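Putative endoribonuclease (Klebsiella pneumoniae, PDB 3LYB) is a putative endoribonuclease of the L-PSP (YjgF/RidA) family, which may cleave RNA. Local coordinates at the interface of chains A and B. Coordinates in Å, arbitrary orientation; residue numbers count along the deposited sequence, not the author numbering. Chains: chain A/B, Putative endoribonuclease.

The interface of chains A and B. Residues chain A 98, 125-128; chain B 28, 100, 130, 142, 144.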
# COMPACT_ATOMS: atom_id res chain seq x y z
N VAL A 98 13.91 18.30 -21.65
CA VAL A 98 12.95 17.35 -21.10
C VAL A 98 13.45 17.04 -19.70
O VAL A 98 14.65 16.76 -19.49
CB VAL A 98 12.68 16.08 -22.00
CG1 VAL A 98 11.56 15.19 -21.39
CG2 VAL A 98 12.29 16.48 -23.42
N SER A 125 9.98 23.49 -23.05
CA SER A 125 10.02 22.68 -21.82
C SER A 125 8.95 21.57 -21.71
O SER A 125 7.78 21.79 -22.01
CB SER A 125 9.90 23.63 -20.63
OG SER A 125 9.85 22.94 -19.39
N THR A 126 9.37 20.39 -21.28
CA THR A 126 8.44 19.33 -20.88
C THR A 126 8.88 18.84 -19.52
O THR A 126 10.06 18.67 -19.28
CB THR A 126 8.44 18.12 -21.86
OG1 THR A 126 8.18 18.58 -23.18
CG2 THR A 126 7.35 17.14 -21.52
N VAL A 127 7.93 18.60 -18.64
CA VAL A 127 8.18 18.25 -17.26
C VAL A 127 7.23 17.13 -16.83
O VAL A 127 6.00 17.28 -16.90
CB VAL A 127 7.89 19.45 -16.36
CG1 VAL A 127 7.85 19.04 -14.89
CG2 VAL A 127 8.91 20.59 -16.60
N VAL A 128 7.79 16.02 -16.38
CA VAL A 128 6.99 14.91 -15.88
C VAL A 128 7.57 14.32 -14.62
O VAL A 128 8.78 14.40 -14.38
CB VAL A 128 6.87 13.76 -16.89
CG1 VAL A 128 6.02 14.19 -18.08
CG2 VAL A 128 8.23 13.31 -17.35
N GLY B 28 5.62 20.84 -23.88
CA GLY B 28 4.54 19.98 -23.40
C GLY B 28 3.37 20.87 -23.01
O GLY B 28 3.56 21.95 -22.46
N TYR B 100 2.00 11.81 -22.64
CA TYR B 100 2.09 11.34 -21.26
C TYR B 100 0.70 11.16 -20.63
O TYR B 100 -0.15 12.04 -20.74
CB TYR B 100 2.96 12.32 -20.44
CG TYR B 100 4.35 12.58 -21.02
CD1 TYR B 100 5.39 11.66 -20.86
CD2 TYR B 100 4.62 13.74 -21.74
CE1 TYR B 100 6.67 11.90 -21.39
CE2 TYR B 100 5.90 13.99 -22.30
CZ TYR B 100 6.92 13.07 -22.11
OH TYR B 100 8.16 13.30 -22.65
N VAL B 130 2.97 7.94 -16.88
CA VAL B 130 3.88 8.51 -15.89
C VAL B 130 3.10 8.69 -14.60
O VAL B 130 1.97 8.27 -14.52
CB VAL B 130 4.53 9.82 -16.41
CG1 VAL B 130 5.18 9.55 -17.75
CG2 VAL B 130 3.51 10.98 -16.53
N GLU B 142 -0.75 15.03 -21.04
CA GLU B 142 0.12 16.10 -21.50
C GLU B 142 0.71 15.62 -22.82
O GLU B 142 1.15 14.47 -22.94
CB GLU B 142 1.21 16.41 -20.48
CG GLU B 142 2.10 17.60 -20.91
CD GLU B 142 3.23 17.91 -19.95
OE1 GLU B 142 3.19 17.41 -18.80
OE2 GLU B 142 4.17 18.66 -20.32
N GLU B 144 3.46 16.59 -26.00
CA GLU B 144 4.57 17.40 -26.48
C GLU B 144 4.60 17.22 -27.98
O GLU B 144 4.60 16.08 -28.46
CB GLU B 144 5.89 16.95 -25.86
CG GLU B 144 7.09 17.70 -26.36
CD GLU B 144 8.32 16.84 -26.30
OE1 GLU B 144 8.95 16.80 -25.23
OE2 GLU B 144 8.64 16.16 -27.31
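A:Val128 sets its CG1 methyl over the face of the B:Tyr100 ring, 3.8 Å from the ring centroid, a CH-pi contact. The two side chains cross at about a right angle. CG1 lies anti to the carbonyl carbon of A:Val128 (chi1 -69°), which points this branch at the ring. A:Thr126, two residues back on strand 124-129, also faces chain B. Its two branches do different work. The methyl A:Thr126 CG2 packs against ring carbon CE2 of B:Tyr100 at 3.6 Å. A:Thr126 OG1, the hydroxyl, donates a hydrogen bond to carboxylate OE1 of B:Glu144 at 2.8 Å. A:Thr126 OG1 lies beside its own backbone N (chi1 -55°), while CG2 is anti to that N, and this split serves both partners. The side chains of A:Thr126 and B:Glu144 cross at about a right angle. B:Glu142 lies on strand 141-148 with B:Glu144. Its side chain runs past that of A:Thr126 in the opposite direction and brings B:Glu142 OE2 to 3.7 Å from A:Thr126 CG2. A:Val98 adds a looser contact, with A:Val98 CG2 3.8 Å from B:Glu144 OE1. At the backbone, B:Gly28 N donates to A:Ser125 O at 3.0 Å. The patch joins mainly strand 124-129 of chain A to strands 94-101 and 141-148 and a loop of chain B. L-PSP family proteins typically form trimers, and this contact is probably part of such an assembly. In the bond from A:Thr126 OG1, B:Glu144 OE1 accepts through its anti lone pair, directed away from OE2.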